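Local coordinates for protein probable chaperone (Pseudomonas aeruginosa, PDB 4JMF) that probably acts as a type III secretion chaperone of the CesT family, pairing with a second copy of itself to bind an effector protein before its export, at residues B[27-32]-B[36-41]; B[40-43]-B[47-50]. All blocks are in the same frame, centred on the assembly; numbering follows the deposited sequence.

Contact 1 (B[27-32]-B[36-41]); sequences VLSLQV and LCHLAE
Cys37 and Leu30 exchange the two tightest bonds in the antiparallel pairing of a beta hairpin, strands 28-32 and 35-41. Cys37 N donates to Leu30 O at 2.7 Å with an N-H...O angle of 180°, and Leu30 N returns a bond to Cys37 O at 164°. Leu28 and Leu39 form the next hydrogen-bonded pair, where Leu39 N lies 2.8 Å from Leu28 O in the carbonyl plane. Between these rungs the non-hydrogen-bonded pair Ser29 and His38 draws in to 4.3 Å from CA to CA, and its side chains supply a polar link: Ser29 OG lies 3.1 Å from His38 ND1, at the edge of the imidazole and near its plane, which would restrict rotation of the ring. The first torsion of Ser29, -51°, sets OG anti to the carbonyl carbon and thereby within range. On the same face, Val27 CG1 packs 3.6 Å from His38 CB, and Gln31 crosses Leu36 at about a right angle, OE1 3.8 Å from Leu36 CD1, while Gln31 NE2 hydrogen-bonds Gly33 O. The other face is apolar: Leu30 CD1 meets Leu39 CD1 at 4.0 Å, the two side chains crossing obliquely. Helices cover this apolar face, with Leu28 on Ile9 and Leu39 on Leu12 of helix 3-15, and Leu30 on Leu105 of helix 98-114. The Ser29 and His38 face packs against apolar side chains of another protein's chain, and a strand of that chain pairs with Leu30 to Val32, extending the sheet beyond strand 28-32; on the other flank, strand 35-41 borders strand 46-53.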
loop_
_atom_site.group_PDB
_atom_site.type_symbol
_atom_site.label_atom_id
_atom_site.label_comp_id
_atom_site.label_asym_id
_atom_site.label_seq_id
_atom_site.Cartn_x
_atom_site.Cartn_y
_atom_site.Cartn_z
ATOM N N VAL B 27 4.570 -11.047 -16.158
ATOM C CA VAL B 27 4.037 -11.527 -14.897
ATOM C C VAL B 27 4.499 -12.931 -14.560
ATOM O O VAL B 27 4.316 -13.862 -15.360
ATOM C CB VAL B 27 2.501 -11.500 -14.950
ATOM C CG1 VAL B 27 1.913 -11.958 -13.635
ATOM C CG2 VAL B 27 2.021 -10.099 -15.291
ATOM N N LEU B 28 5.106 -13.071 -13.383
ATOM C CA LEU B 28 5.393 -14.383 -12.806
ATOM C C LEU B 28 4.253 -14.810 -11.901
ATOM O O LEU B 28 3.707 -13.998 -11.154
ATOM C CB LEU B 28 6.661 -14.329 -11.960
ATOM C CG LEU B 28 7.968 -14.524 -12.713
ATOM C CD1 LEU B 28 9.157 -14.213 -11.809
ATOM C CD2 LEU B 28 8.039 -15.964 -13.214
ATOM N N SER B 29 3.913 -16.090 -11.938
ATOM C CA SER B 29 2.858 -16.590 -11.076
ATOM C C SER B 29 3.387 -17.706 -10.185
ATOM O O SER B 29 4.229 -18.497 -10.611
ATOM C CB SER B 29 1.685 -17.094 -11.917
ATOM O OG SER B 29 1.292 -16.115 -12.863
ATOM N N LEU B 30 2.874 -17.763 -8.960
ATOM C CA LEU B 30 3.254 -18.775 -7.980
ATOM C C LEU B 30 2.004 -19.391 -7.377
ATOM O O LEU B 30 1.053 -18.681 -7.082
ATOM C CB LEU B 30 4.042 -18.128 -6.848
ATOM C CG LEU B 30 5.405 -17.565 -7.207
ATOM C CD1 LEU B 30 5.971 -16.822 -6.010
ATOM C CD2 LEU B 30 6.312 -18.725 -7.610
ATOM N N GLN B 31 2.000 -20.708 -7.200
ATOM C CA GLN B 31 0.929 -21.373 -6.470
ATOM C C GLN B 31 1.375 -21.556 -5.023
ATOM O O GLN B 31 2.332 -22.277 -4.747
ATOM C CB GLN B 31 0.635 -22.737 -7.084
ATOM C CG GLN B 31 -0.623 -23.392 -6.529
ATOM C CD GLN B 31 -1.870 -22.731 -7.066
ATOM O OE1 GLN B 31 -1.986 -22.499 -8.273
ATOM N NE2 GLN B 31 -2.801 -22.395 -6.175
ATOM N N VAL B 32 0.713 -20.880 -4.095
ATOM C CA VAL B 32 1.059 -21.024 -2.688
ATOM C C VAL B 32 -0.137 -21.641 -1.992
ATOM O O VAL B 32 -1.115 -20.952 -1.683
ATOM C CB VAL B 32 1.428 -19.669 -2.042
ATOM C CG1 VAL B 32 1.747 -19.851 -0.576
ATOM C CG2 VAL B 32 2.620 -19.050 -2.757
ATOM N N LEU B 36 -3.236 -18.742 -5.989
ATOM C CA LEU B 36 -2.435 -18.381 -7.154
ATOM C C LEU B 36 -2.063 -16.899 -7.024
ATOM O O LEU B 36 -2.952 -16.036 -6.986
ATOM C CB LEU B 36 -3.216 -18.638 -8.446
ATOM C CG LEU B 36 -2.543 -18.303 -9.783
ATOM C CD1 LEU B 36 -1.335 -19.204 -10.037
ATOM C CD2 LEU B 36 -3.520 -18.404 -10.927
ATOM N N CYS B 37 -0.757 -16.619 -6.926
ATOM C CA CYS B 37 -0.247 -15.266 -6.739
ATOM C C CYS B 37 0.602 -14.827 -7.926
ATOM O O CYS B 37 1.327 -15.636 -8.511
ATOM C CB CYS B 37 0.600 -15.203 -5.470
ATOM S SG CYS B 37 -0.230 -15.802 -3.993
ATOM N N HIS B 38 0.519 -13.545 -8.268
ATOM C CA HIS B 38 1.255 -12.988 -9.404
ATOM C C HIS B 38 2.200 -11.876 -8.934
ATOM O O HIS B 38 1.892 -11.177 -7.965
ATOM C CB HIS B 38 0.280 -12.414 -10.442
ATOM C CG HIS B 38 -0.906 -13.289 -10.701
ATOM N ND1 HIS B 38 -0.879 -14.333 -11.603
ATOM C CD2 HIS B 38 -2.152 -13.282 -10.169
ATOM C CE1 HIS B 38 -2.059 -14.931 -11.615
ATOM N NE2 HIS B 38 -2.849 -14.313 -10.756
ATOM N N LEU B 39 3.326 -11.714 -9.634
ATOM C CA LEU B 39 4.338 -10.731 -9.276
ATOM C C LEU B 39 4.647 -9.963 -10.533
ATOM O O LEU B 39 4.742 -10.554 -11.607
ATOM C CB LEU B 39 5.630 -11.416 -8.821
ATOM C CG LEU B 39 5.509 -12.708 -8.021
ATOM C CD1 LEU B 39 6.908 -13.316 -7.777
ATOM C CD2 LEU B 39 4.817 -12.447 -6.733
ATOM N N ALA B 40 4.804 -8.651 -10.414
ATOM C CA ALA B 40 5.155 -7.858 -11.577
ATOM C C ALA B 40 5.869 -6.616 -11.120
ATOM O O ALA B 40 5.667 -6.166 -9.996
ATOM C CB ALA B 40 3.892 -7.475 -12.355
ATOM N N GLU B 41 6.695 -6.052 -11.988
ATOM C CA GLU B 41 7.249 -4.740 -11.709
ATOM C C GLU B 41 6.207 -3.682 -12.078
ATOM O O GLU B 41 5.879 -3.512 -13.252
ATOM C CB GLU B 41 8.516 -4.494 -12.515
ATOM C CG GLU B 41 9.171 -3.181 -12.123
ATOM C CD GLU B 41 10.434 -2.878 -12.909
ATOM O OE1 GLU B 41 10.694 -3.542 -13.941
ATOM O OE2 GLU B 41 11.165 -1.953 -12.488
#

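Contact 2 (B[40-43]-B[47-50]); sequences AEHP and LLMF
His42 and Leu48 lie side by side with their side chains pointing the same way. Leu48 CD2 sits 4.0 Å from His42 ND1 and 4.1 Å from His42 CB, so one methyl branch touches both the ring and its stem, approaching the ring obliquely. Both residues have CG anti to the backbone N (chi1 -169° in His42 and 178° in Leu48), which gives the two side chains matching first torsions where they run together. Leu48 CB also packs against backbone oxygens of the facing segment, 3.7 Å from Ala40 O. From the neighbouring position, Leu47 projects to the other face of the sheet, but its end bends back until CD1 is 3.7 Å from Ala40 O. Two backbone bonds fix this arrangement: Leu48 N donates to Ala40 O at 2.8 Å with an N-H...O angle of 169°, and Ala40 N donates to Leu48 O at 3.0 Å. Glu41 and Leu47 form the adjoining non-hydrogen-bonded pair, CA to CA 4.8 Å, beyond which the chain leaves the strand through His42 and the cis peptide bond before Pro43. This is the turn end of the beta hairpin formed by strands 35-41 and 46-53. Arg90 of strand 85-92 hydrogen-bonds His42 O, and Trp88 of that strand packs on Leu48. Leu48 also meets Phe67 of the second subunit and an apolar side chain of the other protein's chain, whereas on the opposite face Leu47 lies against Tyr5 of helix 3-15 and Ile101 of helix 98-114.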
loop_
_atom_site.group_PDB
_atom_site.type_symbol
_atom_site.label_atom_id
_atom_site.label_comp_id
_atom_site.label_asym_id
_atom_site.label_seq_id
_atom_site.Cartn_x
_atom_site.Cartn_y
_atom_site.Cartn_z
ATOM N N ALA B 40 4.804 -8.651 -10.414
ATOM C CA ALA B 40 5.155 -7.858 -11.577
ATOM C C ALA B 40 5.869 -6.616 -11.120
ATOM O O ALA B 40 5.667 -6.166 -9.996
ATOM C CB ALA B 40 3.892 -7.475 -12.355
ATOM N N GLU B 41 6.695 -6.052 -11.988
ATOM C CA GLU B 41 7.249 -4.740 -11.709
ATOM C C GLU B 41 6.207 -3.682 -12.078
ATOM O O GLU B 41 5.879 -3.512 -13.252
ATOM C CB GLU B 41 8.516 -4.494 -12.515
ATOM C CG GLU B 41 9.171 -3.181 -12.123
ATOM C CD GLU B 41 10.434 -2.878 -12.909
ATOM O OE1 GLU B 41 10.694 -3.542 -13.941
ATOM O OE2 GLU B 41 11.165 -1.953 -12.488
ATOM N N HIS B 42 5.695 -2.958 -11.089
ATOM C CA HIS B 42 4.585 -2.044 -11.362
ATOM C C HIS B 42 4.391 -1.084 -10.211
ATOM O O HIS B 42 4.015 -1.504 -9.120
ATOM C CB HIS B 42 3.294 -2.839 -11.581
ATOM C CG HIS B 42 2.160 -2.019 -12.113
ATOM N ND1 HIS B 42 1.261 -1.370 -11.293
ATOM C CD2 HIS B 42 1.770 -1.751 -13.383
ATOM C CE1 HIS B 42 0.362 -0.740 -12.033
ATOM N NE2 HIS B 42 0.649 -0.955 -13.305
ATOM N N PRO B 43 4.692 0.206 -10.427
ATOM C CA PRO B 43 5.335 0.752 -11.628
ATOM C C PRO B 43 6.799 0.407 -11.575
ATOM O O PRO B 43 7.202 -0.416 -10.737
ATOM C CB PRO B 43 5.173 2.268 -11.455
ATOM C CG PRO B 43 5.149 2.457 -9.944
ATOM C CD PRO B 43 4.454 1.234 -9.397
ATOM N N LEU B 47 7.680 -3.627 -6.710
ATOM C CA LEU B 47 7.240 -5.004 -6.920
ATOM C C LEU B 47 5.802 -5.129 -6.449
ATOM O O LEU B 47 5.509 -4.926 -5.263
ATOM C CB LEU B 47 8.113 -5.985 -6.131
ATOM C CG LEU B 47 7.605 -7.429 -6.038
ATOM C CD1 LEU B 47 7.503 -8.061 -7.417
ATOM C CD2 LEU B 47 8.543 -8.248 -5.199
ATOM N N LEU B 48 4.913 -5.462 -7.377
ATOM C CA LEU B 48 3.502 -5.634 -7.060
ATOM C C LEU B 48 3.212 -7.119 -6.934
ATOM O O LEU B 48 3.539 -7.880 -7.836
ATOM C CB LEU B 48 2.651 -5.035 -8.179
ATOM C CG LEU B 48 1.131 -5.148 -8.080
ATOM C CD1 LEU B 48 0.580 -4.194 -7.005
ATOM C CD2 LEU B 48 0.495 -4.872 -9.453
ATOM N N MET B 49 2.626 -7.537 -5.812
ATOM C CA MET B 49 2.178 -8.921 -5.664
ATOM C C MET B 49 0.671 -8.927 -5.503
ATOM O O MET B 49 0.118 -8.102 -4.768
ATOM C CB MET B 49 2.796 -9.575 -4.423
ATOM C CG MET B 49 4.313 -9.601 -4.401
ATOM S SD MET B 49 4.859 -10.658 -3.058
ATOM C CE MET B 49 6.640 -10.524 -3.193
ATOM N N PHE B 50 -0.008 -9.862 -6.156
ATOM C CA PHE B 50 -1.460 -9.897 -6.000
ATOM C C PHE B 50 -2.051 -11.261 -6.267
ATOM O O PHE B 50 -1.419 -12.112 -6.895
ATOM C CB PHE B 50 -2.138 -8.833 -6.887
ATOM C CG PHE B 50 -1.855 -8.991 -8.359
ATOM C CD1 PHE B 50 -2.784 -9.591 -9.198
ATOM C CD2 PHE B 50 -0.670 -8.512 -8.912
ATOM C CE1 PHE B 50 -2.522 -9.725 -10.568
ATOM C CE2 PHE B 50 -0.403 -8.641 -10.277
ATOM C CZ PHE B 50 -1.330 -9.247 -11.101
#

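How the contacts relate
The two contacts are successive hairpins of one antiparallel sheet, their centres about 9 Å apart. Along the chain, 27-32 is followed by 36-41, whose last residues, Ala40 and Glu41, also open contact 2, and then by 47-50. Strand 35-41 is therefore common to both, with strand 28-32 on one flank and strand 46-53 on the other. The junction is direct: His38 N lies 2.8 Å from Phe50 O, a probable hydrogen bond, and Leu39 CD2 packs 3.7 Å from Met49 CG. Together the contacts join three adjacent strands, with one face against the helices and the other toward the chain of another protein and, at contact 2, the second subunit, consistent with binding of a secretion substrate.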